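Long-range contacts in acyltransferase (Actinoplanes teichomyceticus, PDB 4Q38), which probably transfers long aliphatic acyl chains from acyl-CoA to the sugar amine of teicoplanin-type glycopeptide antibiotics: residues V48-G53 with A76-D81; E55-L60 with D69-V74; R61-P66 with T156-L161; W152-Q157 with I187-G192. All coordinates share one frame; numbering follows the deposited sequence.

Contact 1 (V48-G53 with A76-D81); sequences VRLPRG and AAPDPD
The guanidinium of Arg52 meets the loop at Pro78 end-on, its NH1 and NH2 edge closing on a single carbonyl oxygen. NH1 of Arg52 donates to O of Pro78 at 2.9 Å, and NH2 of Arg52 to that same oxygen at 3.1 Å. The oxygen lies close to the guanidinium plane, so both N-H groups can be used; N-H...O angles of 149° and 139° mark the bends expected when two donors share one acceptor. A bend at chi2 (-90°) sets the position of CD in the Arg52 chain. Beside the grip, CB of Ala77 lies 3.5 Å from NH1 of Arg52. The apolar part is a single side-chain pair: CD1 of Leu50 meets CD of Pro78 at 3.9 Å, the two side chains crossing at about a right angle. Farther along the loop, OD2 of Asp79 accepts from N of Asp81 at 2.7 Å, an Asx turn. The contact thus ties the loop leading into helix 53-62 to the loop leaving helix 67-76. Behind it, Tyr128 of helix 125-143 packs on Leu50 and Pro78, while Trp87 of helix 84-98 touches both Leu50 and Arg52.

Contact 2 (E55-L60 with D69-V74); sequences EARDLL and DAEEIV
The axes of 55-60 and 69-74 approach to 9.8 Å and run roughly antiparallel, at 142°, with the CA atoms of Leu60 and Ala70 and those of Ala56 and Val74 nearest across the interface. At this ordinary spacing each alanine faces a larger residue. CB of Ala56 lies 3.7 Å from CG2 of Val74, and CB of Leu60 lies 3.9 Å from CB of Ala70. CG2 of Val74 is the methyl that does most of the touching: besides Ala56 it meets CD1 of Leu60 at 3.7 Å and CD of Arg57 at 3.5 Å, the Arg57 chain crossing Val74 at about a right angle. CD1 of Leu60 also reaches CG2 of Ile73, so it touches both CG2 methyls. On the more exposed flank, Arg57, a principal contributor, folds across the second helix. Bends at chi2 (-61°) and chi3 (-63°) place its CD and NE, and one guanidinium face lies over the backbone, with N of Glu71 4.0 Å above its centre. NH1 of Arg57 comes within 3.1 Å of CG of Glu71. NH2 of Arg57 and OE2 of Glu71 are 4.4 Å apart and the oxygen lies well out of the guanidinium plane, which leaves only a charge attraction; the salt bridge of Arg57 is to Glu67, at the start of helix 67-76. OH of Tyr128, from helix 125-143, hydrogen-bonds O of Ile73. Two consecutive antiparallel helices, packed through Ala, Val, Leu and Ile side chains and the Arg57 chain, make an alpha-helical hairpin, here in the N-acyltransferase N-terminal domain.

Contact 3 (R61-P66 with T156-L161); sequences RRLEVP and TQLGEL
This is a close backbone approach at Gly159 flanked by side-chain packing, in which the turn that follows helix 53-62 presses against the first turn of helix 157-169 within the N-terminal domain. The evidence is the 3.7 Å between CA of Val65 and CA of Gly159: Gly159, without a side chain, lets the two chains come together. CA of Gly159 stands 3.3 Å from O of Glu64, a CA-H...O contact, and N of Gly159 gives a weak hydrogen bond to O of Leu63 at 3.2 Å, with an angle of 128°. The loop can offer these carbonyls because helix 53-62 ends in a Schellman motif, with Glu64 at positive phi (57°) as its C-prime residue and Val65 N turned back to Leu60 O. Two groups of side chains flank the backbone meeting. On the buried one, CD2 of Leu158 meets CD1 of Leu63 at 3.8 Å and CG2 of Val65 at 4.1 Å. On the more exposed one, the extended Glu64 chain crosses Thr156, its CD 3.8 Å from CG2 of Thr156, and that methyl also rests 3.5 Å from O of Arg62. OG1 of Thr156 is engaged with the carbonyl of Glu153. The decanoyl-glucosamine ligand touches Gln157, which points away from this interface. Around the contact, Phe130 of helix 125-143 covers Leu63 and Leu158, Trp152 and Leu155 of helix 148-155 pack on Leu63, Arg62 makes a cation-pi contact with Trp152, and Ala70 and Ile73 of helix 67-76 back Val65.

Contact 4 (W152-Q157 with I187-G192); sequences WETLTQ and ILYRLG
Thr154 and Glu153, near the end of helix 148-155, meet strand 188-191, one of the two outer strands of the mixed sheet within this chain, in the GNAT-like C-terminal domain, so this is a helix-to-edge-strand contact between two domains. The tight part is centred on Thr154. With chi1 at -60° its OG1 is anti to the carbonyl carbon and faces the strand, where it accepts from N of Arg190 at 2.8 Å along a fairly straight line (162°). The same hydroxyl bonds to O of Val150 one turn back, so it links strand to helix. Beside it, CG2 of Thr154 packs 3.2 Å from O of Leu188. The buried Leu188 side chain packs against Ser197, which binds N-acetylglucosamine in a structure of this protein, though that ligand is not bound to this chain. O of Arg190 is buried here with no polar partner in the model.

Toward solvent the fit relaxes into charged and hydrated contacts. Glu153 and Arg190 cross at about a right angle, and OE2 of Glu153 is 3.9 Å from NE of Arg190, a long salt bridge. That oxygen is used more directly by N of Gly192, which reaches its syn side at 3.1 Å. Arg190 is extended from CG to NE, and its far end binds a water at 3.0 Å through NH1; the water in turn donates to OG1 of Thr156. NH2 of Arg190 continues to O of Trp215. The guanidinium is held within its own segment: NE of Arg190 donates to O of Gly192 at 2.8 Å, at 169° and nearly along the C=O axis.

Overall arrangement
The four contacts form a chain of neighbours leading from the outer end of the N-terminal helical domain to the sheet of the C-terminal one. Contact 2 is nested in sequence within the loop closed by contact 1, their centres 11 Å apart. Contact 3 shares helix 53-62 with contact 2 at 10 Å and crosses it along the chain, bringing in the much later helix 157-169. Contact 4 lies 11 Å from contact 3, shares Thr156 and Gln157 with it and is the one whose own second segment lies in the C-terminal domain; contacts 1 and 4 are 25 Å apart. The packing therefore runs continuously from a peripheral hairpin toward the interdomain region, where Gln157 touches the decanoyl-glucosamine ligand.

Contact 1 (V48-G53 with A76-D81)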
loop_
_atom_site.group_PDB
_atom_site.type_symbol
_atom_site.label_atom_id
_atom_site.label_comp_id
_atom_site.label_asym_id
_atom_site.label_seq_id
_atom_site.Cartn_x
_atom_site.Cartn_y
_atom_site.Cartn_z
ATOM N N VAL A 48 19.271 -12.729 4.211
ATOM C CA VAL A 48 18.840 -11.479 3.587
ATOM C C VAL A 48 19.969 -10.885 2.751
ATOM O O VAL A 48 21.085 -10.704 3.237
ATOM C CB VAL A 48 18.351 -10.467 4.640
ATOM C CG1 VAL A 48 18.340 -9.051 4.084
ATOM C CG2 VAL A 48 16.967 -10.858 5.124
ATOM N N ARG A 49 19.670 -10.609 1.484
ATOM C CA ARG A 49 20.621 -9.991 0.578
ATOM C C ARG A 49 20.047 -8.684 0.033
ATOM O O ARG A 49 18.944 -8.668 -0.517
ATOM C CB ARG A 49 20.951 -10.950 -0.571
ATOM C CG ARG A 49 22.083 -10.491 -1.473
ATOM C CD ARG A 49 22.329 -11.488 -2.597
ATOM N NE ARG A 49 23.107 -10.909 -3.695
ATOM C CZ ARG A 49 22.597 -10.197 -4.697
ATOM N NH1 ARG A 49 21.295 -9.953 -4.764
ATOM N NH2 ARG A 49 23.394 -9.718 -5.640
ATOM N N LEU A 50 20.779 -7.586 0.200
ATOM C CA LEU A 50 20.428 -6.361 -0.503
ATOM C C LEU A 50 21.231 -6.246 -1.787
ATOM O O LEU A 50 22.455 -6.423 -1.776
ATOM C CB LEU A 50 20.633 -5.116 0.364
ATOM C CG LEU A 50 19.774 -4.921 1.616
ATOM C CD1 LEU A 50 20.195 -3.639 2.324
ATOM C CD2 LEU A 50 18.274 -4.913 1.314
ATOM N N PRO A 51 20.548 -5.949 -2.906
ATOM C CA PRO A 51 21.273 -5.573 -4.111
ATOM C C PRO A 51 22.055 -4.275 -3.853
ATOM O O PRO A 51 21.604 -3.418 -3.082
ATOM C CB PRO A 51 20.156 -5.326 -5.126
ATOM C CG PRO A 51 18.984 -4.918 -4.286
ATOM C CD PRO A 51 19.089 -5.785 -3.064
ATOM N N ARG A 52 23.217 -4.144 -4.484
ATOM C CA ARG A 52 24.054 -2.956 -4.324
ATOM C C ARG A 52 24.395 -2.408 -5.710
ATOM O O ARG A 52 24.283 -3.119 -6.710
ATOM C CB ARG A 52 25.344 -3.292 -3.544
ATOM C CG ARG A 52 25.179 -4.163 -2.297
ATOM C CD ARG A 52 24.952 -3.356 -1.021
ATOM N NE ARG A 52 24.882 -4.192 0.184
ATOM C CZ ARG A 52 24.740 -3.725 1.427
ATOM N NH1 ARG A 52 24.658 -2.421 1.655
ATOM N NH2 ARG A 52 24.679 -4.562 2.456
ATOM N N GLY A 53 24.790 -1.138 -5.768
ATOM C CA GLY A 53 25.280 -0.530 -7.010
ATOM C C GLY A 53 24.295 -0.538 -8.163
ATOM O O GLY A 53 23.102 -0.279 -7.978
ATOM N N ALA A 76 22.658 4.984 0.889
ATOM C CA ALA A 76 22.486 4.787 2.328
ATOM C C ALA A 76 22.304 3.340 2.775
ATOM O O ALA A 76 22.141 3.090 3.968
ATOM C CB ALA A 76 21.331 5.634 2.832
ATOM N N ALA A 77 22.337 2.397 1.834
ATOM C CA ALA A 77 22.087 0.984 2.144
ATOM C C ALA A 77 22.869 0.538 3.372
ATOM O O ALA A 77 24.077 0.780 3.466
ATOM C CB ALA A 77 22.388 0.094 0.948
ATOM N N PRO A 78 22.173 -0.083 4.339
ATOM C CA PRO A 78 22.813 -0.451 5.585
ATOM C C PRO A 78 23.806 -1.606 5.448
ATOM O O PRO A 78 23.824 -2.314 4.434
ATOM C CB PRO A 78 21.635 -0.856 6.471
ATOM C CG PRO A 78 20.614 -1.355 5.499
ATOM C CD PRO A 78 20.729 -0.390 4.356
ATOM N N ASP A 79 24.626 -1.762 6.481
ATOM C CA ASP A 79 25.679 -2.759 6.530
ATOM C C ASP A 79 25.499 -3.594 7.801
ATOM O O ASP A 79 25.223 -3.031 8.861
ATOM C CB ASP A 79 27.029 -2.031 6.547
ATOM C CG ASP A 79 28.180 -2.957 6.800
ATOM O OD1 ASP A 79 28.712 -3.526 5.825
ATOM O OD2 ASP A 79 28.544 -3.115 7.977
ATOM N N PRO A 80 25.662 -4.934 7.708
ATOM C CA PRO A 80 25.514 -5.812 8.881
ATOM C C PRO A 80 26.390 -5.421 10.078
ATOM O O PRO A 80 25.985 -5.612 11.222
ATOM C CB PRO A 80 25.957 -7.190 8.358
ATOM C CG PRO A 80 25.779 -7.125 6.886
ATOM C CD PRO A 80 26.017 -5.695 6.493
ATOM N N ASP A 81 27.574 -4.873 9.814
ATOM C CA ASP A 81 28.537 -4.583 10.880
ATOM C C ASP A 81 28.359 -3.202 11.507
ATOM O O ASP A 81 28.355 -3.069 12.731
ATOM C CB ASP A 81 29.969 -4.787 10.376
ATOM C CG ASP A 81 30.237 -6.226 9.980
ATOM O OD1 ASP A 81 30.050 -7.111 10.836
ATOM O OD2 ASP A 81 30.609 -6.479 8.813
#

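Contact 2 (E55-L60 with D69-V74)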
loop_
_atom_site.group_PDB
_atom_site.type_symbol
_atom_site.label_atom_id
_atom_site.label_comp_id
_atom_site.label_asym_id
_atom_site.label_seq_id
_atom_site.Cartn_x
_atom_site.Cartn_y
_atom_site.Cartn_z
ATOM N N GLU A 55 23.134 -3.008 -9.899
ATOM C CA GLU A 55 22.090 -4.004 -9.697
ATOM C C GLU A 55 20.922 -3.376 -8.934
ATOM O O GLU A 55 19.772 -3.499 -9.347
ATOM C CB GLU A 55 22.619 -5.214 -8.933
ATOM C CG GLU A 55 21.589 -6.329 -8.812
ATOM C CD GLU A 55 22.018 -7.447 -7.887
ATOM O OE1 GLU A 55 23.174 -7.443 -7.421
ATOM O OE2 GLU A 55 21.195 -8.342 -7.624
ATOM N N ALA A 56 21.235 -2.698 -7.829
ATOM C CA ALA A 56 20.232 -2.004 -7.026
ATOM C C ALA A 56 19.540 -0.902 -7.824
ATOM O O ALA A 56 18.322 -0.738 -7.733
ATOM C CB ALA A 56 20.852 -1.443 -5.755
ATOM N N ARG A 57 20.316 -0.162 -8.615
ATOM C CA ARG A 57 19.753 0.896 -9.452
ATOM C C ARG A 57 18.825 0.355 -10.535
ATOM O O ARG A 57 17.812 0.982 -10.857
ATOM C CB ARG A 57 20.854 1.778 -10.068
ATOM C CG ARG A 57 21.590 2.665 -9.065
ATOM C CD ARG A 57 20.681 3.669 -8.345
ATOM N NE ARG A 57 20.067 4.653 -9.242
ATOM C CZ ARG A 57 20.584 5.847 -9.532
ATOM N NH1 ARG A 57 21.745 6.230 -9.009
ATOM N NH2 ARG A 57 19.935 6.660 -10.356
ATOM N N ASP A 58 19.169 -0.805 -11.093
ATOM C CA ASP A 58 18.327 -1.445 -12.100
ATOM C C ASP A 58 16.994 -1.891 -11.490
ATOM O O ASP A 58 15.927 -1.662 -12.068
ATOM C CB ASP A 58 19.037 -2.641 -12.743
ATOM C CG ASP A 58 20.085 -2.233 -13.784
ATOM O OD1 ASP A 58 20.133 -1.053 -14.200
ATOM O OD2 ASP A 58 20.866 -3.116 -14.189
ATOM N N LEU A 59 17.063 -2.520 -10.319
ATOM C CA LEU A 59 15.849 -2.985 -9.645
ATOM C C LEU A 59 14.948 -1.815 -9.247
ATOM O O LEU A 59 13.759 -1.824 -9.551
ATOM C CB LEU A 59 16.180 -3.864 -8.439
ATOM C CG LEU A 59 14.981 -4.498 -7.717
ATOM C CD1 LEU A 59 14.106 -5.310 -8.669
ATOM C CD2 LEU A 59 15.468 -5.364 -6.565
ATOM N N LEU A 60 15.522 -0.800 -8.599
ATOM C CA LEU A 60 14.759 0.401 -8.227
ATOM C C LEU A 60 14.059 1.061 -9.423
ATOM O O LEU A 60 12.919 1.541 -9.308
ATOM C CB LEU A 60 15.645 1.401 -7.462
ATOM C CG LEU A 60 16.014 0.965 -6.031
ATOM C CD1 LEU A 60 17.275 1.653 -5.516
ATOM C CD2 LEU A 60 14.853 1.170 -5.061
ATOM N N ASP A 69 15.342 9.560 -5.346
ATOM C CA ASP A 69 15.229 8.652 -4.201
ATOM C C ASP A 69 16.104 7.416 -4.357
ATOM O O ASP A 69 16.752 7.006 -3.403
ATOM C CB ASP A 69 13.772 8.227 -3.969
ATOM C CG ASP A 69 12.837 9.407 -3.876
ATOM O OD1 ASP A 69 12.415 9.887 -4.933
ATOM O OD2 ASP A 69 12.523 9.853 -2.757
ATOM N N ALA A 70 16.101 6.827 -5.553
ATOM C CA ALA A 70 16.871 5.610 -5.830
ATOM C C ALA A 70 18.370 5.803 -5.565
ATOM O O ALA A 70 19.012 4.948 -4.936
ATOM C CB ALA A 70 16.627 5.133 -7.255
ATOM N N GLU A 71 18.910 6.933 -6.030
ATOM C CA GLU A 71 20.302 7.313 -5.741
ATOM C C GLU A 71 20.545 7.294 -4.248
ATOM O O GLU A 71 21.521 6.709 -3.775
ATOM C CB GLU A 71 20.604 8.727 -6.233
ATOM C CG GLU A 71 20.855 8.869 -7.718
ATOM C CD GLU A 71 20.992 10.325 -8.128
ATOM O OE1 GLU A 71 21.985 10.963 -7.716
ATOM O OE2 GLU A 71 20.103 10.829 -8.849
ATOM N N GLU A 72 19.656 7.955 -3.512
ATOM C CA GLU A 72 19.777 8.070 -2.064
ATOM C C GLU A 72 19.652 6.713 -1.378
ATOM O O GLU A 72 20.373 6.419 -0.410
ATOM C CB GLU A 72 18.741 9.055 -1.513
ATOM C CG GLU A 72 18.969 10.497 -1.963
ATOM C CD GLU A 72 17.918 11.470 -1.448
ATOM O OE1 GLU A 72 16.970 11.049 -0.743
ATOM O OE2 GLU A 72 18.049 12.673 -1.748
ATOM N N ILE A 73 18.734 5.889 -1.878
ATOM C CA ILE A 73 18.509 4.553 -1.323
ATOM C C ILE A 73 19.780 3.705 -1.450
ATOM O O ILE A 73 20.211 3.060 -0.490
ATOM C CB ILE A 73 17.309 3.850 -2.010
ATOM C CG1 ILE A 73 15.984 4.487 -1.558
ATOM C CG2 ILE A 73 17.317 2.354 -1.719
ATOM C CD1 ILE A 73 14.843 4.362 -2.556
ATOM N N VAL A 74 20.386 3.726 -2.633
ATOM C CA VAL A 74 21.597 2.945 -2.888
ATOM C C VAL A 74 22.744 3.458 -2.011
ATOM O O VAL A 74 23.487 2.668 -1.416
ATOM C CB VAL A 74 21.973 2.943 -4.389
ATOM C CG1 VAL A 74 23.333 2.292 -4.623
ATOM C CG2 VAL A 74 20.901 2.209 -5.202
#

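Contact 3 (R61-P66 with T156-L161)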
loop_
_atom_site.group_PDB
_atom_site.type_symbol
_atom_site.label_atom_id
_atom_site.label_comp_id
_atom_site.label_asym_id
_atom_site.label_seq_id
_atom_site.Cartn_x
_atom_site.Cartn_y
_atom_site.Cartn_z
ATOM N N ARG A 61 14.734 1.068 -10.573
ATOM C CA ARG A 61 14.175 1.659 -11.779
ATOM C C ARG A 61 13.030 0.793 -12.312
ATOM O O ARG A 61 12.013 1.310 -12.761
ATOM C CB ARG A 61 15.276 1.854 -12.834
ATOM C CG ARG A 61 14.848 2.571 -14.111
ATOM C CD ARG A 61 15.988 3.379 -14.742
ATOM N NE ARG A 61 17.275 2.675 -14.742
ATOM C CZ ARG A 61 18.339 3.016 -14.012
ATOM N NH1 ARG A 61 18.308 4.077 -13.212
ATOM N NH2 ARG A 61 19.445 2.293 -14.088
ATOM N N ARG A 62 13.200 -0.524 -12.243
ATOM C CA ARG A 62 12.146 -1.462 -12.621
ATOM C C ARG A 62 10.894 -1.278 -11.741
ATOM O O ARG A 62 9.764 -1.438 -12.206
ATOM C CB ARG A 62 12.662 -2.902 -12.544
ATOM C CG ARG A 62 11.786 -3.900 -13.277
ATOM C CD ARG A 62 12.564 -5.127 -13.713
ATOM N NE ARG A 62 11.864 -5.789 -14.809
ATOM C CZ ARG A 62 12.265 -6.911 -15.399
ATOM N NH1 ARG A 62 13.375 -7.521 -14.997
ATOM N NH2 ARG A 62 11.549 -7.425 -16.393
ATOM N N LEU A 63 11.119 -0.901 -10.488
ATOM C CA LEU A 63 10.039 -0.638 -9.536
ATOM C C LEU A 63 9.555 0.823 -9.582
ATOM O O LEU A 63 8.793 1.261 -8.725
ATOM C CB LEU A 63 10.494 -1.044 -8.130
ATOM C CG LEU A 63 10.913 -2.514 -7.967
ATOM C CD1 LEU A 63 11.732 -2.708 -6.699
ATOM C CD2 LEU A 63 9.693 -3.421 -7.955
ATOM N N GLU A 64 10.007 1.568 -10.594
ATOM C CA GLU A 64 9.586 2.966 -10.829
ATOM C C GLU A 64 9.822 3.923 -9.648
ATOM O O GLU A 64 9.104 4.905 -9.468
ATOM C CB GLU A 64 8.126 3.034 -11.310
ATOM C CG GLU A 64 7.887 2.275 -12.609
ATOM C CD GLU A 64 6.466 2.377 -13.132
ATOM O OE1 GLU A 64 5.615 3.060 -12.512
ATOM O OE2 GLU A 64 6.201 1.756 -14.183
ATOM N N VAL A 65 10.837 3.633 -8.850
ATOM C CA VAL A 65 11.287 4.569 -7.819
ATOM C C VAL A 65 11.945 5.773 -8.523
ATOM O O VAL A 65 12.765 5.578 -9.406
ATOM C CB VAL A 65 12.254 3.867 -6.855
ATOM C CG1 VAL A 65 12.830 4.845 -5.836
ATOM C CG2 VAL A 65 11.535 2.707 -6.150
ATOM N N PRO A 66 11.553 7.019 -8.170
ATOM C CA PRO A 66 12.167 8.154 -8.879
ATOM C C PRO A 66 13.695 8.159 -8.719
ATOM O O PRO A 66 14.213 7.706 -7.688
ATOM C CB PRO A 66 11.536 9.375 -8.205
ATOM C CG PRO A 66 10.221 8.869 -7.679
ATOM C CD PRO A 66 10.522 7.466 -7.216
ATOM N N THR A 156 5.615 -2.194 -8.909
ATOM C CA THR A 156 5.923 -0.776 -9.174
ATOM C C THR A 156 5.230 0.205 -8.242
ATOM O O THR A 156 5.630 1.371 -8.193
ATOM C CB THR A 156 5.564 -0.315 -10.612
ATOM O OG1 THR A 156 4.145 -0.414 -10.817
ATOM C CG2 THR A 156 6.321 -1.114 -11.672
ATOM N N GLN A 157 4.202 -0.224 -7.501
ATOM C CA GLN A 157 3.637 0.707 -6.523
ATOM C C GLN A 157 4.671 1.148 -5.480
ATOM O O GLN A 157 4.481 2.169 -4.825
ATOM C CB GLN A 157 2.337 0.235 -5.840
ATOM C CG GLN A 157 1.600 1.442 -5.228
ATOM C CD GLN A 157 0.207 1.162 -4.690
ATOM O OE1 GLN A 157 -0.665 2.058 -4.674
ATOM N NE2 GLN A 157 -0.013 -0.043 -4.231
ATOM N N LEU A 158 5.771 0.402 -5.335
ATOM C CA LEU A 158 6.839 0.859 -4.440
ATOM C C LEU A 158 7.276 2.271 -4.809
ATOM O O LEU A 158 7.388 3.141 -3.948
ATOM C CB LEU A 158 8.051 -0.089 -4.459
ATOM C CG LEU A 158 9.238 0.393 -3.612
ATOM C CD1 LEU A 158 8.891 0.451 -2.122
ATOM C CD2 LEU A 158 10.467 -0.480 -3.856
ATOM N N GLY A 159 7.515 2.498 -6.097
ATOM C CA GLY A 159 7.943 3.820 -6.560
ATOM C C GLY A 159 6.936 4.909 -6.242
ATOM O O GLY A 159 7.300 5.993 -5.804
ATOM N N GLU A 160 5.659 4.614 -6.464
ATOM C CA GLU A 160 4.568 5.543 -6.163
ATOM C C GLU A 160 4.581 5.926 -4.684
ATOM O O GLU A 160 4.452 7.094 -4.329
ATOM C CB GLU A 160 3.229 4.886 -6.537
ATOM C CG GLU A 160 1.977 5.673 -6.134
ATOM C CD GLU A 160 0.687 4.933 -6.456
ATOM O OE1 GLU A 160 0.554 4.451 -7.596
ATOM O OE2 GLU A 160 -0.207 4.841 -5.575
ATOM N N LEU A 161 4.755 4.930 -3.823
ATOM C CA LEU A 161 4.689 5.155 -2.375
ATOM C C LEU A 161 5.927 5.900 -1.884
ATOM O O LEU A 161 5.840 6.722 -0.978
ATOM C CB LEU A 161 4.516 3.826 -1.636
ATOM C CG LEU A 161 3.206 3.061 -1.928
ATOM C CD1 LEU A 161 3.333 1.607 -1.490
ATOM C CD2 LEU A 161 2.007 3.722 -1.242
#

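Contact 4 (W152-Q157 with I187-G192)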
loop_
_atom_site.group_PDB
_atom_site.type_symbol
_atom_site.label_atom_id
_atom_site.label_comp_id
_atom_site.label_asym_id
_atom_site.label_seq_id
_atom_site.Cartn_x
_atom_site.Cartn_y
_atom_site.Cartn_z
ATOM N N TRP A 152 5.728 -7.552 -12.251
ATOM C CA TRP A 152 6.433 -6.269 -12.195
ATOM C C TRP A 152 5.500 -5.089 -12.070
ATOM O O TRP A 152 5.718 -4.225 -11.227
ATOM C CB TRP A 152 7.400 -6.114 -13.380
ATOM C CG TRP A 152 8.611 -7.004 -13.220
ATOM C CD1 TRP A 152 9.004 -8.064 -14.037
ATOM C CD2 TRP A 152 9.612 -6.964 -12.142
ATOM N NE1 TRP A 152 10.155 -8.654 -13.564
ATOM C CE2 TRP A 152 10.569 -8.049 -12.428
ATOM C CE3 TRP A 152 9.815 -6.160 -11.015
ATOM C CZ2 TRP A 152 11.669 -8.300 -11.611
ATOM C CZ3 TRP A 152 10.925 -6.429 -10.194
ATOM C CH2 TRP A 152 11.830 -7.471 -10.488
ATOM N N GLU A 153 4.444 -5.053 -12.878
ATOM C CA GLU A 153 3.460 -3.960 -12.801
ATOM C C GLU A 153 2.931 -3.800 -11.368
ATOM O O GLU A 153 2.781 -2.687 -10.867
ATOM C CB GLU A 153 2.304 -4.216 -13.767
ATOM C CG GLU A 153 1.343 -3.052 -13.965
ATOM C CD GLU A 153 0.181 -3.424 -14.876
ATOM O OE1 GLU A 153 0.401 -4.202 -15.828
ATOM O OE2 GLU A 153 -0.958 -2.951 -14.637
ATOM N N THR A 154 2.661 -4.927 -10.718
ATOM C CA THR A 154 2.206 -4.932 -9.325
ATOM C C THR A 154 3.233 -4.298 -8.380
ATOM O O THR A 154 2.897 -3.444 -7.561
ATOM C CB THR A 154 1.868 -6.368 -8.895
ATOM O OG1 THR A 154 0.825 -6.875 -9.747
ATOM C CG2 THR A 154 1.425 -6.418 -7.421
ATOM N N LEU A 155 4.490 -4.715 -8.507
ATOM C CA LEU A 155 5.535 -4.269 -7.593
ATOM C C LEU A 155 5.941 -2.801 -7.759
ATOM O O LEU A 155 6.547 -2.239 -6.850
ATOM C CB LEU A 155 6.768 -5.200 -7.687
ATOM C CG LEU A 155 6.513 -6.663 -7.288
ATOM C CD1 LEU A 155 7.758 -7.520 -7.494
ATOM C CD2 LEU A 155 6.018 -6.783 -5.847
ATOM N N THR A 156 5.615 -2.194 -8.909
ATOM C CA THR A 156 5.923 -0.776 -9.174
ATOM C C THR A 156 5.230 0.205 -8.242
ATOM O O THR A 156 5.630 1.371 -8.193
ATOM C CB THR A 156 5.564 -0.315 -10.612
ATOM O OG1 THR A 156 4.145 -0.414 -10.817
ATOM C CG2 THR A 156 6.321 -1.114 -11.672
ATOM N N GLN A 157 4.202 -0.224 -7.501
ATOM C CA GLN A 157 3.637 0.707 -6.523
ATOM C C GLN A 157 4.671 1.148 -5.480
ATOM O O GLN A 157 4.481 2.169 -4.825
ATOM C CB GLN A 157 2.337 0.235 -5.840
ATOM C CG GLN A 157 1.600 1.442 -5.228
ATOM C CD GLN A 157 0.207 1.162 -4.690
ATOM O OE1 GLN A 157 -0.665 2.058 -4.674
ATOM N NE2 GLN A 157 -0.013 -0.043 -4.231
ATOM N N ILE A 187 -0.453 -11.474 -2.645
ATOM C CA ILE A 187 -1.907 -11.519 -2.474
ATOM C C ILE A 187 -2.615 -10.333 -3.112
ATOM O O ILE A 187 -3.841 -10.210 -3.012
ATOM C CB ILE A 187 -2.302 -11.649 -0.974
ATOM C CG1 ILE A 187 -1.806 -10.442 -0.157
ATOM C CG2 ILE A 187 -1.747 -12.953 -0.419
ATOM C CD1 ILE A 187 -2.458 -10.283 1.202
ATOM N N LEU A 188 -1.838 -9.471 -3.777
ATOM C CA LEU A 188 -2.361 -8.294 -4.463
ATOM C C LEU A 188 -1.735 -8.250 -5.851
ATOM O O LEU A 188 -0.519 -8.463 -5.986
ATOM C CB LEU A 188 -1.987 -7.016 -3.699
ATOM C CG LEU A 188 -2.420 -5.665 -4.302
ATOM C CD1 LEU A 188 -3.841 -5.321 -3.907
ATOM C CD2 LEU A 188 -1.499 -4.546 -3.830
ATOM N N TYR A 189 -2.552 -7.965 -6.859
ATOM C CA TYR A 189 -2.096 -7.864 -8.260
ATOM C C TYR A 189 -2.679 -6.657 -8.964
ATOM O O TYR A 189 -3.882 -6.412 -8.900
ATOM C CB TYR A 189 -2.406 -9.163 -9.047
ATOM C CG TYR A 189 -1.627 -10.295 -8.460
ATOM C CD1 TYR A 189 -0.298 -10.510 -8.830
ATOM C CD2 TYR A 189 -2.183 -11.107 -7.458
ATOM C CE1 TYR A 189 0.452 -11.516 -8.255
ATOM C CE2 TYR A 189 -1.433 -12.112 -6.868
ATOM C CZ TYR A 189 -0.118 -12.306 -7.267
ATOM O OH TYR A 189 0.648 -13.290 -6.686
ATOM N N ARG A 190 -1.817 -5.900 -9.636
ATOM C CA ARG A 190 -2.293 -4.809 -10.477
ATOM C C ARG A 190 -2.637 -5.371 -11.855
ATOM O O ARG A 190 -1.789 -5.962 -12.539
ATOM C CB ARG A 190 -1.264 -3.670 -10.578
ATOM C CG ARG A 190 -1.791 -2.491 -11.399
ATOM C CD ARG A 190 -0.916 -1.249 -11.356
ATOM N NE ARG A 190 -1.609 -0.166 -12.053
ATOM C CZ ARG A 190 -1.395 1.132 -11.862
ATOM N NH1 ARG A 190 -0.482 1.552 -10.984
ATOM N NH2 ARG A 190 -2.114 2.013 -12.544
ATOM N N LEU A 191 -3.890 -5.186 -12.241
ATOM C CA LEU A 191 -4.398 -5.713 -13.493
ATOM C C LEU A 191 -4.901 -4.550 -14.347
ATOM O O LEU A 191 -6.107 -4.369 -14.554
ATOM C CB LEU A 191 -5.504 -6.743 -13.207
ATOM C CG LEU A 191 -5.159 -7.948 -12.309
ATOM C CD1 LEU A 191 -6.378 -8.863 -12.200
ATOM C CD2 LEU A 191 -3.960 -8.767 -12.788
ATOM N N GLY A 192 -3.965 -3.743 -14.833
ATOM C CA GLY A 192 -4.330 -2.525 -15.568
ATOM C C GLY A 192 -4.470 -1.373 -14.598
ATOM O O GLY A 192 -3.585 -1.174 -13.761
HETATM O O HOH W 1 1.618 0.022 -9.465
#